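PDB 5AZ0: uncharacterized protein from Bombyx mori, which belongs to the aldo-keto reductases and so probably reduces aldehydes and ketones to alcohols using a nicotinamide cofactor. Local coordinates for residues D56-A61 with P79-V84; I69-F74 with H124-D129; Y212-E217 with R270-I275; L249-K254 with A301-F306. One frame throughout, in Å; residues are numbered along the deposited sequence. Where two conformers were deposited one is given.

Contact 1: D56-A61 with P79-V84; sequences DALSYA and PEIGQV
L58 packs against I81 and V84 between two helix segments whose axes approach to 10.3 Å and cross at -36°, their N-to-C directions roughly parallel. These are the outer helices 51-64 and 78-90 of a parallel (beta/alpha)8 barrel, the TIM-barrel fold of aldo-keto reductases, and strand 68-70 lies between them in the chain. The register is set where the CA atoms of S59 and V84 come within 6.7 Å. L58 is the central side chain: its CB points toward the other helix, and with CG anti to the backbone N (chi1 177°) the isobutyl group reaches both I81 and V84. It meets the I81 side chain at about a right angle, CD2 against the terminal methyl CD1. V84 comes to L58 more slantwise, with its CG1 3.9 Å from L58 CG. At the margin, S59 brings its backbone N to 4.2 Å from V84 CG1, while its OG is hydrogen-bonded to K88 further along helix 78-90. L55, one turn before S59, also touches I81 and V84, and Y22 of strand 22-23 lies against L58 from the barrel side. The tightest approach between the segments is methyl on methyl, L58 CD2 to I81 CD1 at 3.6 Å.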
loop_
_atom_site.group_PDB
_atom_site.type_symbol
_atom_site.label_atom_id
_atom_site.label_comp_id
_atom_site.label_asym_id
_atom_site.label_seq_id
_atom_site.Cartn_x
_atom_site.Cartn_y
_atom_site.Cartn_z
ATOM N N ASP A 56 11.174 -15.661 -3.239
ATOM C CA ASP A 56 11.356 -16.733 -2.255
ATOM C C ASP A 56 10.682 -16.376 -0.926
ATOM O O ASP A 56 9.948 -17.196 -0.382
ATOM C CB ASP A 56 12.875 -17.036 -2.121
ATOM C CG ASP A 56 13.178 -18.199 -1.223
ATOM O OD1 ASP A 56 12.484 -19.246 -1.293
ATOM O OD2 ASP A 56 14.094 -18.013 -0.388
ATOM N N ALA A 57 10.835 -15.136 -0.424
ATOM C CA ALA A 57 10.092 -14.774 0.843
ATOM C C ALA A 57 8.556 -14.701 0.618
ATOM O O ALA A 57 7.758 -15.079 1.497
ATOM C CB ALA A 57 10.669 -13.508 1.464
ATOM N N LEU A 58 8.138 -14.405 -0.631
ATOM C CA LEU A 58 6.675 -14.508 -0.982
ATOM C C LEU A 58 6.125 -15.915 -0.881
ATOM O O LEU A 58 5.027 -16.189 -0.275
ATOM C CB LEU A 58 6.368 -13.870 -2.354
ATOM C CG LEU A 58 4.921 -13.938 -2.902
ATOM C CD1 LEU A 58 3.872 -13.433 -1.927
ATOM C CD2 LEU A 58 4.897 -13.141 -4.185
ATOM N N SER A 59 6.912 -16.853 -1.411
ATOM C CA SER A 59 6.503 -18.256 -1.384
ATOM C C SER A 59 6.377 -18.713 0.024
ATOM O O SER A 59 5.378 -19.342 0.447
ATOM C CB SER A 59 7.555 -19.152 -2.171
ATOM O OG SER A 59 7.186 -20.524 -2.017
ATOM N N TYR A 60 7.394 -18.390 0.815
ATOM C CA TYR A 60 7.343 -18.656 2.275
ATOM C C TYR A 60 6.098 -17.984 2.919
ATOM O O TYR A 60 5.297 -18.619 3.671
ATOM C CB TYR A 60 8.705 -18.160 2.918
ATOM C CG TYR A 60 8.734 -18.269 4.426
ATOM C CD1 TYR A 60 8.911 -19.515 5.077
ATOM C CD2 TYR A 60 8.497 -17.137 5.242
ATOM C CE1 TYR A 60 8.899 -19.601 6.479
ATOM C CE2 TYR A 60 8.475 -17.230 6.630
ATOM C CZ TYR A 60 8.676 -18.442 7.260
ATOM O OH TYR A 60 8.674 -18.455 8.657
ATOM N N ALA A 61 5.891 -16.690 2.586
ATOM C CA ALA A 61 4.705 -15.936 3.184
ATOM C C ALA A 61 3.453 -16.652 2.923
ATOM O O ALA A 61 2.639 -16.891 3.842
ATOM C CB ALA A 61 4.626 -14.521 2.638
ATOM N N PRO A 79 5.055 -9.810 -13.526
ATOM C CA PRO A 79 5.216 -11.173 -14.170
ATOM C C PRO A 79 5.767 -12.181 -13.186
ATOM O O PRO A 79 5.206 -13.252 -12.991
ATOM C CB PRO A 79 6.151 -10.874 -15.369
ATOM C CG PRO A 79 5.922 -9.405 -15.633
ATOM C CD PRO A 79 5.832 -8.803 -14.265
ATOM N N GLU A 80 6.767 -11.785 -12.418
ATOM C CA GLU A 80 7.357 -12.717 -11.453
ATOM C C GLU A 80 6.412 -13.048 -10.299
ATOM O O GLU A 80 6.393 -14.186 -9.791
ATOM C CB GLU A 80 8.659 -12.159 -10.888
ATOM C CG GLU A 80 9.801 -11.976 -11.895
ATOM C CD GLU A 80 9.848 -10.592 -12.591
ATOM O OE1 GLU A 80 8.813 -9.924 -12.889
ATOM O OE2 GLU A 80 10.963 -10.157 -12.882
ATOM N N ILE A 81 5.629 -12.055 -9.830
ATOM C CA ILE A 81 4.678 -12.338 -8.745
ATOM C C ILE A 81 3.643 -13.324 -9.306
ATOM O O ILE A 81 3.164 -14.206 -8.624
ATOM C CB ILE A 81 3.928 -11.035 -8.238
ATOM C CG1 ILE A 81 4.895 -9.989 -7.682
ATOM C CG2 ILE A 81 2.804 -11.393 -7.277
ATOM C CD1 ILE A 81 5.728 -10.464 -6.507
ATOM N N GLY A 82 3.202 -13.121 -10.525
ATOM C CA GLY A 82 2.189 -14.053 -11.058
ATOM C C GLY A 82 2.636 -15.498 -11.210
ATOM O O GLY A 82 1.827 -16.417 -11.061
ATOM N N GLN A 83 3.908 -15.675 -11.564
ATOM C CA GLN A 83 4.550 -17.022 -11.600
ATOM C C GLN A 83 4.519 -17.651 -10.198
ATOM O O GLN A 83 4.067 -18.771 -10.025
ATOM C CB GLN A 83 5.970 -16.870 -12.097
ATOM C CG GLN A 83 6.656 -18.079 -12.717
ATOM C CD GLN A 83 7.827 -17.587 -13.575
ATOM O OE1 GLN A 83 7.626 -16.919 -14.608
ATOM N NE2 GLN A 83 9.056 -17.838 -13.113
ATOM N N VAL A 84 4.902 -16.888 -9.165
ATOM C CA VAL A 84 4.886 -17.410 -7.796
ATOM C C VAL A 84 3.486 -17.809 -7.415
ATOM O O VAL A 84 3.297 -18.908 -6.883
ATOM C CB VAL A 84 5.492 -16.440 -6.753
ATOM C CG1 VAL A 84 5.336 -16.938 -5.332
ATOM C CG2 VAL A 84 6.972 -16.163 -7.039
#

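Contact 2: I69-F74 with H124-D129; sequences IDTAHF and HRLGLD
The imidazole of H73 and the guanidinium of R125 lie flat against each other, their planes 5° apart and their centres 4.2 Å apart. Over one face of the guanidinium sits H73 CD2, 3.4 Å from R125 NH1, and the second amino group, NH2, is 3.6 Å from H73 NE2, so the two planar groups overlap with an offset. W344 from the C-terminal tail also meets the H73 ring, with planes inclined at about 55°. R125 gets there with its chain extended from CG to NE, and its NH1 forms a salt bridge with E78 at the start of helix 78-90. A second, apolar touch lies deeper: T71 CG2 against L126 CD2 at 4.2 Å, while T71 OG1 is hydrogen-bonded to T24. The contact therefore joins the loop and 3-10 turn that follow strand 68-70, at the end of the barrel where this family has its active site, to the C-terminal turn of outer helix 112-126, which closes in a Schellman motif at G127. An alanine in place of H73 would remove the imidazole and would probably leave one face of the R125 guanidinium without its flat partner, its plane then less restrained. E78, outside both segments, probably balances the charge of the guanidinium, while the ring mainly fixes its plane.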
loop_
_atom_site.group_PDB
_atom_site.type_symbol
_atom_site.label_atom_id
_atom_site.label_comp_id
_atom_site.label_asym_id
_atom_site.label_seq_id
_atom_site.Cartn_x
_atom_site.Cartn_y
_atom_site.Cartn_z
ATOM N N ILE A 69 -1.398 -9.789 -1.213
ATOM C CA ILE A 69 -0.238 -9.396 -1.962
ATOM C C ILE A 69 -0.477 -8.035 -2.646
ATOM O O ILE A 69 -1.383 -7.896 -3.431
ATOM C CB ILE A 69 0.054 -10.441 -3.076
ATOM C CG1 ILE A 69 0.291 -11.826 -2.503
ATOM C CG2 ILE A 69 1.294 -10.029 -3.874
ATOM C CD1 ILE A 69 0.214 -12.898 -3.595
ATOM N N ASP A 70 0.394 -7.069 -2.394
ATOM C CA ASP A 70 0.228 -5.710 -2.892
ATOM C C ASP A 70 1.238 -5.492 -3.940
ATOM O O ASP A 70 2.456 -5.625 -3.668
ATOM C CB ASP A 70 0.443 -4.688 -1.747
ATOM C CG ASP A 70 0.199 -3.251 -2.192
ATOM O OD1 ASP A 70 -1.002 -2.870 -2.256
ATOM O OD2 ASP A 70 1.226 -2.525 -2.478
ATOM N N THR A 71 0.796 -5.243 -5.164
ATOM C CA THR A 71 1.755 -4.896 -6.147
ATOM C C THR A 71 1.249 -3.755 -7.013
ATOM O O THR A 71 0.232 -3.172 -6.711
ATOM C CB THR A 71 2.199 -6.146 -6.999
ATOM O OG1 THR A 71 3.424 -5.817 -7.668
ATOM C CG2 THR A 71 1.180 -6.555 -8.010
ATOM N N ALA A 72 1.973 -3.463 -8.088
ATOM C CA ALA A 72 1.645 -2.334 -8.974
ATOM C C ALA A 72 2.338 -2.479 -10.343
ATOM O O ALA A 72 3.368 -3.030 -10.382
ATOM C CB ALA A 72 2.051 -1.002 -8.329
ATOM N N HIS A 73 1.777 -1.924 -11.415
ATOM C CA HIS A 73 2.495 -1.784 -12.643
ATOM C C HIS A 73 3.881 -1.188 -12.434
ATOM O O HIS A 73 4.921 -1.783 -12.840
ATOM C CB HIS A 73 1.687 -0.964 -13.619
ATOM C CG HIS A 73 2.378 -0.739 -14.923
ATOM N ND1 HIS A 73 2.029 0.274 -15.791
ATOM C CD2 HIS A 73 3.425 -1.395 -15.502
ATOM C CE1 HIS A 73 2.815 0.224 -16.858
ATOM N NE2 HIS A 73 3.681 -0.780 -16.695
ATOM N N PHE A 74 3.919 -0.078 -11.696
ATOM C CA PHE A 74 5.193 0.582 -11.403
ATOM C C PHE A 74 6.265 -0.249 -10.718
ATOM O O PHE A 74 7.399 0.133 -10.748
ATOM C CB PHE A 74 4.931 1.849 -10.571
ATOM C CG PHE A 74 6.134 2.731 -10.396
ATOM C CD1 PHE A 74 6.623 3.454 -11.471
ATOM C CD2 PHE A 74 6.754 2.879 -9.135
ATOM C CE1 PHE A 74 7.755 4.294 -11.322
ATOM C CE2 PHE A 74 7.875 3.722 -8.973
ATOM C CZ PHE A 74 8.379 4.421 -10.073
ATOM N N HIS A 124 -2.602 -9.497 -17.474
ATOM C CA HIS A 124 -1.782 -10.415 -18.280
ATOM C C HIS A 124 -0.436 -10.726 -17.596
ATOM O O HIS A 124 -0.069 -11.852 -17.483
ATOM C CB HIS A 124 -1.586 -9.912 -19.709
ATOM C CG HIS A 124 -1.225 -10.988 -20.671
ATOM N ND1 HIS A 124 0.087 -11.337 -20.941
ATOM C CD2 HIS A 124 -2.003 -11.864 -21.359
ATOM C CE1 HIS A 124 0.095 -12.349 -21.787
ATOM N NE2 HIS A 124 -1.161 -12.657 -22.076
ATOM N N ARG A 125 0.295 -9.734 -17.145
ATOM C CA ARG A 125 1.536 -9.968 -16.473
ATOM C C ARG A 125 1.341 -10.942 -15.285
ATOM O O ARG A 125 2.185 -11.788 -15.055
ATOM C CB ARG A 125 2.148 -8.654 -15.935
ATOM C CG ARG A 125 2.583 -7.681 -17.048
ATOM C CD ARG A 125 3.421 -6.510 -16.513
ATOM N NE ARG A 125 3.279 -5.410 -17.455
ATOM C CZ ARG A 125 2.413 -4.407 -17.374
ATOM N NH1 ARG A 125 1.623 -4.201 -16.274
ATOM N NH2 ARG A 125 2.338 -3.579 -18.423
ATOM N N LEU A 126 0.300 -10.729 -14.485
ATOM C CA LEU A 126 0.072 -11.483 -13.266
ATOM C C LEU A 126 -0.529 -12.841 -13.558
ATOM O O LEU A 126 -0.584 -13.624 -12.680
ATOM C CB LEU A 126 -0.948 -10.740 -12.374
ATOM C CG LEU A 126 -0.337 -9.483 -11.776
ATOM C CD1 LEU A 126 -1.473 -8.578 -11.287
ATOM C CD2 LEU A 126 0.588 -9.857 -10.608
ATOM N N GLY A 127 -1.015 -13.086 -14.785
ATOM C CA GLY A 127 -1.606 -14.343 -15.148
ATOM C C GLY A 127 -3.022 -14.513 -14.594
ATOM O O GLY A 127 -3.411 -15.628 -14.306
ATOM N N LEU A 128 -3.804 -13.437 -14.453
ATOM C CA LEU A 128 -5.112 -13.532 -13.800
ATOM C C LEU A 128 -6.263 -13.097 -14.656
ATOM O O LEU A 128 -6.084 -12.259 -15.575
ATOM C CB LEU A 128 -5.093 -12.638 -12.548
ATOM C CG LEU A 128 -3.998 -12.869 -11.546
ATOM C CD1 LEU A 128 -4.023 -11.782 -10.462
ATOM C CD2 LEU A 128 -4.156 -14.253 -10.923
ATOM N N ASP A 129 -7.451 -13.588 -14.334
ATOM C CA ASP A 129 -8.748 -13.102 -14.848
ATOM C C ASP A 129 -9.044 -11.726 -14.275
ATOM O O ASP A 129 -9.492 -10.849 -14.977
ATOM C CB ASP A 129 -9.887 -14.030 -14.392
ATOM C CG ASP A 129 -11.297 -13.559 -14.827
ATOM O OD1 ASP A 129 -11.573 -13.729 -16.050
ATOM O OD2 ASP A 129 -12.135 -13.108 -13.939
#

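Contact 3: Y212-E217 with R270-I275; sequences YCQANE and RGIVSI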
loop_
_atom_site.group_PDB
_atom_site.type_symbol
_atom_site.label_atom_id
_atom_site.label_comp_id
_atom_site.label_asym_id
_atom_site.label_seq_id
_atom_site.Cartn_x
_atom_site.Cartn_y
_atom_site.Cartn_z
ATOM N N TYR A 212 -11.494 10.555 8.749
ATOM C CA TYR A 212 -12.429 10.869 7.659
ATOM C C TYR A 212 -12.742 9.607 6.804
ATOM O O TYR A 212 -13.916 9.300 6.445
ATOM C CB TYR A 212 -11.861 11.995 6.750
ATOM C CG TYR A 212 -12.851 12.360 5.663
ATOM C CD1 TYR A 212 -13.999 13.130 5.957
ATOM C CD2 TYR A 212 -12.713 11.899 4.392
ATOM C CE1 TYR A 212 -14.927 13.435 4.969
ATOM C CE2 TYR A 212 -13.654 12.157 3.408
ATOM C CZ TYR A 212 -14.747 12.919 3.692
ATOM O OH TYR A 212 -15.647 13.155 2.674
ATOM N N CYS A 213 -11.697 8.886 6.452
ATOM C CA CYS A 213 -11.900 7.612 5.643
ATOM C C CYS A 213 -12.777 6.619 6.365
ATOM O O CYS A 213 -13.769 6.131 5.809
ATOM C CB CYS A 213 -10.537 7.005 5.227
ATOM S SG CYS A 213 -9.644 8.015 3.937
ATOM N N GLN A 214 -12.422 6.342 7.612
ATOM C CA GLN A 214 -13.152 5.379 8.429
ATOM C C GLN A 214 -14.560 5.845 8.675
ATOM O O GLN A 214 -15.469 4.985 8.605
ATOM C CB GLN A 214 -12.422 5.088 9.733
ATOM C CG GLN A 214 -11.074 4.397 9.426
ATOM C CD GLN A 214 -10.306 4.045 10.675
ATOM O OE1 GLN A 214 -10.536 4.650 11.689
ATOM N NE2 GLN A 214 -9.412 3.054 10.610
ATOM N N ALA A 215 -14.791 7.179 8.860
ATOM C CA ALA A 215 -16.215 7.631 9.000
ATOM C C ALA A 215 -16.999 7.408 7.744
ATOM O O ALA A 215 -18.206 7.351 7.819
ATOM C CB ALA A 215 -16.337 9.126 9.382
ATOM N N ASN A 216 -16.336 7.377 6.574
ATOM C CA ASN A 216 -17.010 7.116 5.327
ATOM C C ASN A 216 -16.878 5.667 4.847
ATOM O O ASN A 216 -17.147 5.361 3.689
ATOM C CB ASN A 216 -16.519 8.090 4.315
ATOM C CG ASN A 216 -17.057 9.499 4.577
ATOM O OD1 ASN A 216 -18.156 9.795 4.181
ATOM N ND2 ASN A 216 -16.322 10.311 5.266
ATOM N N GLU A 217 -16.492 4.781 5.756
ATOM C CA GLU A 217 -16.349 3.354 5.483
ATOM C C GLU A 217 -15.345 2.965 4.401
ATOM O O GLU A 217 -15.414 1.874 3.852
ATOM C CB GLU A 217 -17.637 2.721 5.139
ATOM C CG GLU A 217 -18.893 3.141 5.880
ATOM C CD GLU A 217 -18.919 2.785 7.322
ATOM O OE1 GLU A 217 -17.953 2.134 7.834
ATOM O OE2 GLU A 217 -19.958 3.137 7.916
ATOM N N ARG A 270 -5.446 0.615 15.359
ATOM C CA ARG A 270 -6.157 1.731 14.712
ATOM C C ARG A 270 -7.136 1.312 13.611
ATOM O O ARG A 270 -7.823 2.179 13.042
ATOM C CB ARG A 270 -5.190 2.765 14.164
ATOM C CG ARG A 270 -4.166 3.288 15.163
ATOM C CD ARG A 270 -3.362 4.469 14.579
ATOM N NE ARG A 270 -4.234 5.535 14.044
ATOM C CZ ARG A 270 -3.828 6.444 13.163
ATOM N NH1 ARG A 270 -2.582 6.445 12.706
ATOM N NH2 ARG A 270 -4.687 7.322 12.684
ATOM N N GLY A 271 -7.261 0.009 13.326
ATOM C CA GLY A 271 -8.091 -0.458 12.203
ATOM C C GLY A 271 -7.470 -0.204 10.818
ATOM O O GLY A 271 -8.174 -0.118 9.821
ATOM N N ILE A 272 -6.154 -0.118 10.767
ATOM C CA ILE A 272 -5.420 0.170 9.559
ATOM C C ILE A 272 -4.703 -1.111 9.084
ATOM O O ILE A 272 -4.074 -1.783 9.896
ATOM C CB ILE A 272 -4.379 1.279 9.841
ATOM C CG1 ILE A 272 -5.145 2.564 10.166
ATOM C CG2 ILE A 272 -3.501 1.499 8.638
ATOM C CD1 ILE A 272 -4.286 3.766 10.580
ATOM N N VAL A 273 -4.824 -1.402 7.762
ATOM C CA VAL A 273 -4.183 -2.503 7.092
ATOM C C VAL A 273 -2.748 -2.054 6.881
ATOM O O VAL A 273 -2.545 -0.940 6.491
ATOM C CB VAL A 273 -4.855 -2.797 5.708
ATOM C CG1 VAL A 273 -4.059 -3.837 4.934
ATOM C CG2 VAL A 273 -6.352 -3.173 5.849
ATOM N N SER A 274 -1.758 -2.904 7.171
ATOM C CA SER A 274 -0.335 -2.625 6.904
ATOM C C SER A 274 0.223 -3.459 5.756
ATOM O O SER A 274 -0.081 -4.653 5.665
ATOM C CB SER A 274 0.497 -2.960 8.117
ATOM O OG SER A 274 0.296 -1.904 9.053
ATOM N N ILE A 275 1.093 -2.833 4.970
ATOM C CA ILE A 275 1.846 -3.428 3.885
ATOM C C ILE A 275 3.344 -3.205 4.124
ATOM O O ILE A 275 4.021 -2.445 3.417
ATOM C CB ILE A 275 1.570 -2.800 2.491
ATOM C CG1 ILE A 275 0.093 -2.644 2.175
ATOM C CG2 ILE A 275 2.245 -3.643 1.389
ATOM C CD1 ILE A 275 -0.736 -3.871 2.260
HETATM O O HOH W 1 -9.418 1.521 8.052
#
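The side chain of Q214 leaves helix 207-215 with CG anti to the carbonyl carbon (chi1 -65°) and then runs straight on (chi2 -179°), which carries its amide across to the turn at R270 and G271. There NE2 donates to R270 O at 3.0 Å in an almost linear bond, with an N-H...O angle of 177°. The donor lies in the carbonyl plane, and the acceptor lies in the amide plane of Q214, so the rotation of the amide matches the direction of the bond. NE2 also donates to a water 3.0 Å away, and that water donates in turn to G271 O at 2.7 Å, making a bridge beside the direct bond. G271, at positive phi, ends helix 259-269 in a Schellman motif; a CB there would point toward Q214 and come tight against NE2. Within 212-217, a Schellman motif with E217 at C-prime closes helix 207-215, and N216 adds to it: its ND2 donates to Y212 O at 2.9 Å from the opposite face to the backbone N of N216, and also sits over one face of the Y212 ring. R270 turns its guanidinium elsewhere, to S205 O, with I272 CD1 over one face. A leucine at Q214 would lose the amide and would probably leave R270 O and the bridging water without their donor. Joining two helix ends of the (beta/alpha)8 barrel, the contact is predominantly polar: one side-chain amide gives one N-H straight to R270 O and the other to the water that donates to G271 O.

Contact 4: L249-K254 with A301-F306; sequences LAIGRK and ATLAQF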
loop_
_atom_site.group_PDB
_atom_site.type_symbol
_atom_site.label_atom_id
_atom_site.label_comp_id
_atom_site.label_asym_id
_atom_site.label_seq_id
_atom_site.Cartn_x
_atom_site.Cartn_y
_atom_site.Cartn_z
ATOM N N LEU A 249 11.013 -0.485 23.205
ATOM C CA LEU A 249 11.520 -1.753 23.903
ATOM C C LEU A 249 10.731 -2.120 25.145
ATOM O O LEU A 249 10.353 -3.297 25.361
ATOM C CB LEU A 249 13.007 -1.663 24.212
ATOM C CG LEU A 249 13.958 -1.407 23.009
ATOM C CD1 LEU A 249 15.244 -0.727 23.445
ATOM C CD2 LEU A 249 14.281 -2.676 22.226
ATOM N N ALA A 250 10.347 -1.102 25.909
ATOM C CA ALA A 250 9.622 -1.332 27.157
ATOM C C ALA A 250 8.233 -1.822 26.908
ATOM O O ALA A 250 7.740 -2.777 27.551
ATOM C CB ALA A 250 9.603 -0.067 28.016
ATOM N N ILE A 251 7.559 -1.165 25.971
ATOM C CA ILE A 251 6.233 -1.680 25.494
ATOM C C ILE A 251 6.418 -3.101 24.937
ATOM O O ILE A 251 5.607 -3.994 25.231
ATOM C CB ILE A 251 5.564 -0.714 24.470
ATOM C CG1 ILE A 251 5.243 0.643 25.160
ATOM C CG2 ILE A 251 4.269 -1.303 23.916
ATOM C CD1 ILE A 251 5.206 1.836 24.246
ATOM N N GLY A 252 7.484 -3.295 24.157
ATOM C CA GLY A 252 7.891 -4.655 23.724
ATOM C C GLY A 252 7.874 -5.703 24.843
ATOM O O GLY A 252 7.039 -6.654 24.846
ATOM N N ARG A 253 8.740 -5.492 25.838
ATOM C CA ARG A 253 8.858 -6.462 26.959
ATOM C C ARG A 253 7.525 -6.633 27.645
ATOM O O ARG A 253 7.141 -7.733 28.032
ATOM C CB ARG A 253 9.926 -6.058 27.979
ATOM C CG ARG A 253 11.360 -6.097 27.454
ATOM C CD ARG A 253 12.339 -5.721 28.579
ATOM N NE ARG A 253 12.239 -4.295 28.946
ATOM C CZ ARG A 253 13.008 -3.296 28.473
ATOM N NH1 ARG A 253 14.008 -3.511 27.603
ATOM N NH2 ARG A 253 12.783 -2.042 28.890
ATOM N N LYS A 254 6.767 -5.569 27.788
ATOM C CA LYS A 254 5.482 -5.742 28.435
ATOM C C LYS A 254 4.564 -6.768 27.786
ATOM O O LYS A 254 3.928 -7.542 28.472
ATOM C CB LYS A 254 4.797 -4.392 28.571
ATOM C CG LYS A 254 3.448 -4.445 29.211
ATOM C CD LYS A 254 2.908 -3.028 29.364
ATOM C CE LYS A 254 1.454 -3.110 29.784
ATOM N NZ LYS A 254 0.901 -1.744 29.912
ATOM N N ALA A 301 -1.295 5.834 24.359
ATOM C CA ALA A 301 -0.937 7.270 24.534
ATOM C C ALA A 301 0.541 7.526 24.303
ATOM O O ALA A 301 0.927 8.488 23.636
ATOM C CB ALA A 301 -1.387 7.801 25.892
ATOM N N THR A 302 1.388 6.640 24.775
ATOM C CA THR A 302 2.837 6.776 24.511
ATOM C C THR A 302 3.166 6.744 23.013
ATOM O O THR A 302 3.957 7.608 22.459
ATOM C CB THR A 302 3.638 5.645 25.254
ATOM O OG1 THR A 302 3.349 5.650 26.678
ATOM C CG2 THR A 302 5.096 5.791 25.060
ATOM N N LEU A 303 2.589 5.737 22.343
ATOM C CA LEU A 303 2.904 5.559 20.924
ATOM C C LEU A 303 2.385 6.765 20.132
ATOM O O LEU A 303 3.034 7.250 19.232
ATOM C CB LEU A 303 2.288 4.273 20.410
ATOM C CG LEU A 303 2.947 3.009 20.944
ATOM C CD1 LEU A 303 2.051 1.814 20.869
ATOM C CD2 LEU A 303 4.238 2.770 20.215
ATOM N N ALA A 304 1.221 7.273 20.515
ATOM C CA ALA A 304 0.688 8.486 19.896
ATOM C C ALA A 304 1.595 9.664 20.050
ATOM O O ALA A 304 1.485 10.562 19.218
ATOM C CB ALA A 304 -0.685 8.828 20.437
ATOM N N GLN A 305 2.496 9.695 21.058
ATOM C CA GLN A 305 3.388 10.872 21.215
ATOM C C GLN A 305 4.432 10.957 20.165
ATOM O O GLN A 305 5.016 12.042 19.971
ATOM C CB GLN A 305 4.097 10.984 22.579
ATOM C CG GLN A 305 3.155 11.254 23.737
ATOM C CD GLN A 305 3.860 11.056 25.095
ATOM O OE1 GLN A 305 3.845 9.975 25.665
ATOM N NE2 GLN A 305 4.504 12.097 25.588
ATOM N N PHE A 306 4.695 9.862 19.454
ATOM C CA PHE A 306 5.684 9.964 18.367
ATOM C C PHE A 306 5.228 10.755 17.146
ATOM O O PHE A 306 6.039 11.094 16.299
ATOM C CB PHE A 306 6.107 8.566 17.962
ATOM C CG PHE A 306 6.957 7.865 18.987
ATOM C CD1 PHE A 306 8.238 8.363 19.300
ATOM C CD2 PHE A 306 6.518 6.684 19.590
ATOM C CE1 PHE A 306 9.057 7.730 20.228
ATOM C CE2 PHE A 306 7.340 6.020 20.515
ATOM C CZ PHE A 306 8.608 6.558 20.835
#
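Apolar packing carries this contact, and it is gathered on one methyl: I251 CD1 touches T302 CG2 at 4.0 Å and L303 CG at 4.2 Å. The I251 side chain slides past T302 in the opposite direction and meets L303 aslant, and their nearest CA atoms, those of I251 and T302, remain 9.2 Å apart, so the side chains alone span the gap. In T302, CG2 is anti to the backbone N (chi1 -56° for OG1), which presents the methyl to I251 while the hydroxyl turns back along its helix. L295 and V262 lie against both I251 and L303, so helices 246-255 and 297-304 are joined with helix 259-269 around a shared hydrophobic patch on the outside of the barrel. Hydrogen bonding plays no part between the two segments: T302 OG1 bonds to E298 O, one turn earlier. Ionic links lie beside the contact, where K254 NZ forms salt bridges with D296 and D299, tying helix 246-255 to the start of helix 297-304. Between the segments themselves the I251 methyl meets T302 CG2 and L303 CG where I251 and L303 are buried, consistent with a pairing held by dispersion and the hydrophobic effect.

All four contacts belong to one (beta/alpha)8 barrel, and they come along the chain in two crossed pairs, 1 with 2 and 3 with 4. Contacts 1 and 2 touch, their centres 12 Å apart: I81 packs on I69 and P79 on R125, so helix 78-90 is common ground between them. Contact 3 lies across the chain's centre from contact 2, with centres 24 Å apart, yet D70 CB and I275 CG2 meet at 3.8 Å although strands 68-70 and 273-274 are not adjacent, as can happen inside a closed barrel. Contact 4 is the outlier, 21 Å from contact 3 between centres and 34 Å from contact 1. Contacts 1, 2 and 3 thus tie parts of the barrel wall together, whereas contact 4 joins helices outside it.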